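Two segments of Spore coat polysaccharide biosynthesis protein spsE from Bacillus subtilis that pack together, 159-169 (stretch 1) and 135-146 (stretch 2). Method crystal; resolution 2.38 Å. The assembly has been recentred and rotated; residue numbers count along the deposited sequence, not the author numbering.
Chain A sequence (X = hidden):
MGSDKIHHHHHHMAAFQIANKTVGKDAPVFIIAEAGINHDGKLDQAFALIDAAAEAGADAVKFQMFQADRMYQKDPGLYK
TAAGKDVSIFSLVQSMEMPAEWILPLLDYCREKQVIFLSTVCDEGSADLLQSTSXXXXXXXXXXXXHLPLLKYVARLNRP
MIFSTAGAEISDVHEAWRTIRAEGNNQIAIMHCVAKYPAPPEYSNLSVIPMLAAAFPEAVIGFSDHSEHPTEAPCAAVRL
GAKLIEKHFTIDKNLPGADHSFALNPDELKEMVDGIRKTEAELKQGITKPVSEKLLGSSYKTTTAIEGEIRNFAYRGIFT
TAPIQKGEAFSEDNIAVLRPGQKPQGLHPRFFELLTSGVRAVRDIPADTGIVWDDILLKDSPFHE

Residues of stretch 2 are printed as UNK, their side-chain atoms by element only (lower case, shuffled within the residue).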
# COMPACT_ATOMS: atom_id res chain seq x y z
N ARG A 159 -15.53 1.81 1.07
CA ARG A 159 -14.93 1.95 -0.22
C ARG A 159 -13.99 0.78 -0.49
O ARG A 159 -13.59 0.04 0.44
CB ARG A 159 -14.20 3.29 -0.27
CG ARG A 159 -15.17 4.46 -0.47
CD ARG A 159 -15.87 4.41 -1.85
NE ARG A 159 -17.06 5.27 -1.93
CZ ARG A 159 -18.28 4.92 -1.51
NH1 ARG A 159 -18.51 3.72 -0.98
NH2 ARG A 159 -19.28 5.79 -1.63
N PRO A 160 -13.67 0.58 -1.76
CA PRO A 160 -12.70 -0.42 -2.13
C PRO A 160 -11.38 -0.28 -1.35
O PRO A 160 -10.96 0.81 -0.98
CB PRO A 160 -12.50 -0.16 -3.62
CG PRO A 160 -13.83 0.32 -4.05
CD PRO A 160 -14.25 1.24 -2.95
N MSE A 161 -10.72 -1.42 -1.14
CA MSE A 161 -9.47 -1.43 -0.42
C MSE A 161 -8.45 -2.22 -1.15
O MSE A 161 -8.74 -3.33 -1.62
CB MSE A 161 -9.73 -1.94 0.94
CG MSE A 161 -10.32 -0.81 1.74
SE MSE A 161 -10.57 -1.12 3.52
CE MSE A 161 -8.71 -1.38 4.19
N ILE A 162 -7.28 -1.62 -1.34
CA ILE A 162 -6.17 -2.30 -2.03
C ILE A 162 -5.05 -2.43 -1.05
O ILE A 162 -4.57 -1.41 -0.54
CB ILE A 162 -5.68 -1.47 -3.21
CG1 ILE A 162 -6.85 -1.08 -4.12
CG2 ILE A 162 -4.61 -2.23 -4.00
CD1 ILE A 162 -6.48 -0.03 -5.14
N PHE A 163 -4.63 -3.66 -0.74
CA PHE A 163 -3.50 -3.78 0.19
C PHE A 163 -2.33 -4.56 -0.38
O PHE A 163 -2.50 -5.46 -1.18
CB PHE A 163 -3.93 -4.19 1.60
CG PHE A 163 -4.34 -5.63 1.75
CD1 PHE A 163 -3.37 -6.64 1.97
CD2 PHE A 163 -5.69 -5.98 1.74
CE1 PHE A 163 -3.75 -7.94 2.18
CE2 PHE A 163 -6.08 -7.31 1.92
CZ PHE A 163 -5.11 -8.29 2.16
N SER A 164 -1.13 -4.14 -0.01
CA SER A 164 0.07 -4.69 -0.57
C SER A 164 0.66 -5.72 0.38
O SER A 164 0.33 -5.75 1.57
CB SER A 164 1.03 -3.56 -0.85
OG SER A 164 0.80 -3.05 -2.16
N THR A 165 1.51 -6.59 -0.12
CA THR A 165 1.96 -7.71 0.69
C THR A 165 3.47 -7.99 0.66
O THR A 165 3.88 -9.16 0.79
CB THR A 165 1.22 -8.99 0.25
OG1 THR A 165 1.56 -9.29 -1.11
CG2 THR A 165 -0.31 -8.78 0.23
N ALA A 166 4.30 -6.96 0.50
CA ALA A 166 5.75 -7.20 0.48
C ALA A 166 6.20 -7.82 1.78
O ALA A 166 5.85 -7.33 2.87
CB ALA A 166 6.53 -5.93 0.23
N GLY A 167 6.96 -8.91 1.67
CA GLY A 167 7.53 -9.58 2.85
C GLY A 167 6.56 -10.33 3.76
O GLY A 167 6.94 -10.74 4.86
N ALA A 168 5.32 -10.52 3.30
CA ALA A 168 4.25 -11.09 4.11
C ALA A 168 4.24 -12.59 3.90
O ALA A 168 4.71 -13.07 2.88
CB ALA A 168 2.90 -10.51 3.70
N GLU A 169 3.72 -13.31 4.88
CA GLU A 169 3.40 -14.70 4.67
C GLU A 169 1.90 -14.82 4.55
O GLU A 169 1.17 -13.83 4.70
CB GLU A 169 3.98 -15.52 5.80
CG GLU A 169 5.48 -15.36 5.82
CD GLU A 169 6.16 -16.54 6.43
OE1 GLU A 169 5.84 -16.88 7.59
OE2 GLU A 169 7.01 -17.12 5.75
N UNK A 135 -12.68 9.63 -1.72
CA UNK A 135 -11.75 8.80 -2.50
C UNK A 135 -12.47 7.65 -3.24
O UNK A 135 -13.58 7.28 -2.82
c UNK A 135 -11.53 8.25 -0.21
c UNK A 135 -12.46 9.47 -0.28
c UNK A 135 -10.77 8.27 -1.43
N UNK A 136 -11.90 7.13 -4.33
CA UNK A 136 -12.46 5.94 -5.02
C UNK A 136 -11.99 4.61 -4.42
O UNK A 136 -12.55 3.55 -4.71
c UNK A 136 -12.11 5.96 -6.52
o UNK A 136 -12.50 7.19 -7.15
N UNK A 137 -10.98 4.66 -3.57
CA UNK A 137 -10.40 3.45 -2.98
C UNK A 137 -9.36 3.95 -2.04
O UNK A 137 -8.89 5.11 -2.18
c UNK A 137 -9.76 2.55 -4.04
N UNK A 138 -9.05 3.10 -1.07
CA UNK A 138 -7.99 3.34 -0.11
C UNK A 138 -6.91 2.32 -0.44
O UNK A 138 -7.20 1.16 -0.68
c UNK A 138 -9.02 5.41 2.26
c UNK A 138 -11.77 4.92 2.19
c UNK A 138 -9.93 6.40 2.70
c UNK A 138 -8.50 3.13 1.30
c UNK A 138 -10.85 3.94 1.74
c UNK A 138 -9.47 4.18 1.77
c UNK A 138 -11.31 6.15 2.65
N UNK A 139 -5.68 2.80 -0.49
CA UNK A 139 -4.52 2.01 -0.75
C UNK A 139 -3.76 1.89 0.58
O UNK A 139 -3.66 2.84 1.32
c UNK A 139 -3.68 2.63 -1.89
n UNK A 139 -0.87 -0.92 -1.87
c UNK A 139 -1.12 -0.10 -3.12
c UNK A 139 -2.42 0.71 -3.05
c UNK A 139 -2.31 1.93 -2.14
N UNK A 140 -3.31 0.69 0.92
CA UNK A 140 -2.57 0.45 2.16
C UNK A 140 -1.21 -0.13 1.76
O UNK A 140 -1.16 -1.01 0.92
c UNK A 140 -5.00 0.97 4.24
c UNK A 140 -3.33 -0.57 3.04
c UNK A 140 -2.54 -0.90 4.32
c UNK A 140 -4.80 -0.15 3.28
N UNK A 141 -0.13 0.40 2.31
CA UNK A 141 1.22 -0.06 2.02
C UNK A 141 1.48 -1.41 2.72
O UNK A 141 0.78 -1.77 3.69
c UNK A 141 2.27 0.99 2.52
N UNK A 142 2.55 -2.08 2.28
CA UNK A 142 2.93 -3.38 2.82
C UNK A 142 3.15 -3.38 4.33
O UNK A 142 2.71 -4.30 5.01
o UNK A 142 3.96 -4.12 0.73
c UNK A 142 4.19 -3.91 2.12
N UNK A 143 3.81 -2.34 4.85
CA UNK A 143 4.21 -2.34 6.27
C UNK A 143 3.05 -2.10 7.23
O UNK A 143 3.16 -2.38 8.42
c UNK A 143 5.38 -1.37 6.54
o UNK A 143 10.00 -2.67 3.47
c UNK A 143 8.52 -1.00 4.38
c UNK A 143 7.37 -0.68 5.15
c UNK A 143 8.13 -3.36 4.77
c UNK A 143 7.00 -3.03 5.53
c UNK A 143 8.89 -2.34 4.21
c UNK A 143 6.60 -1.70 5.73
N UNK A 144 1.93 -1.61 6.69
CA UNK A 144 0.68 -1.54 7.42
C UNK A 144 -0.22 -2.76 7.22
O UNK A 144 -1.41 -2.71 7.57
c UNK A 144 0.41 1.00 7.69
c UNK A 144 -0.10 -0.28 7.03
c UNK A 144 1.79 1.41 7.23
o UNK A 144 2.67 1.66 8.08
o UNK A 144 1.99 1.49 6.00
N UNK A 145 0.30 -3.84 6.66
CA UNK A 145 -0.54 -5.03 6.49
C UNK A 145 -1.10 -5.56 7.82
O UNK A 145 -2.13 -6.24 7.84
c UNK A 145 -0.20 -8.13 4.20
c UNK A 145 1.33 -6.84 6.61
c UNK A 145 0.19 -6.16 5.74
c UNK A 145 -0.81 -7.18 5.24
N UNK A 146 -0.45 -5.21 8.93
CA UNK A 146 -0.86 -5.73 10.24
C UNK A 146 -1.37 -4.61 11.13
O UNK A 146 -1.52 -4.81 12.33
c UNK A 146 0.31 -6.49 10.92
n UNK A 146 2.23 -6.03 12.37
c UNK A 146 1.42 -5.56 11.40
o UNK A 146 1.55 -4.43 10.90
O HOH W 1 -1.06 -3.85 3.35

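Position 135 has three side-chain carbons closing a ring onto the backbone N, which identifies Pro 135. Its carbonyl O lies 3.8 Å from Arg 159 CD, near the guanidinium plane. Position 136 carries one carbon, then one oxygen, and its CA-to-CB bond points away from stretch 1. A short hydroxyl side chain without a branch is Ser 136; its backbone O approaches Pro 160 CD at 3.4 Å.

Position 137 has a single carbon, hence Ala 137, whose CB packs 3.9 Å from Pro 160 CB. At position 138 one carbon leads to a ring of six carbons with no oxygen, so the residue is Phe 138. Its ring lies obliquely to Arg 159, CE2 to CB 3.8 Å, and its N donates to Pro 160 O at 3.0 Å, N-H...O angle 168°.

Position 139 shows four carbons in a row ending in nitrogen, the signature of Lys 139. The chain passes Ile 162, CD to CG2 3.8 Å, and its p chi4 brings NZ to two acceptors, Ser 164 OG at 2.7 Å and the backbone O of position 140 at 2.8 Å. Position 140 has four carbons forked at the first, one arm two carbons long: Ile 140. Its CB is 3.9 Å from Phe 163 CB, and CG1 is 4.2 Å from Met 161 CE, a selenomethionine methyl.

Position 141, one carbon pointing away, is Ala 141. Position 142 has one carbon and one oxygen, so it is Ser 142; OG accepts from Ala 166 N at 2.9 Å. Position 143, a six-carbon ring bearing oxygen beyond one carbon, is Tyr 143, with no contact within 4.5 Å. Position 144 has three carbons, the third carrying two oxygens: Glu 144, its carboxylate bonded elsewhere in the structure.

Position 145 repeats the forked four-carbon pattern and is Ile 145. CD1 reaches Ser 164 O at 3.6 Å, Ala 168 CB at 3.9 Å and Phe 163 CE1 at 4.1 Å. Position 146 has two carbons, the second carrying oxygen and nitrogen: Asn 146, out of reach.

The contact is a parallel strand pair, axes 13° apart. Ile 162 N donates to Phe 138 O (2.9 Å), Ile 140 N to Ile 162 O (2.9 Å), and Ser 164 N to Ile 140 O (3.3 Å). Met 161, Phe 163, Phe 138 and Ile 140 share one sheet face; Ile 162 and Lys 139 occupy the other. Beyond the strands, a water donates to Ala 141 O (2.8 Å) and Ser 164 O (3.0 Å), linking the backbones, while Ser 142 anchors the turn from Thr 165 to Ala 168.

Stretch 2, residues 135-146: PSAFKIASYEIN
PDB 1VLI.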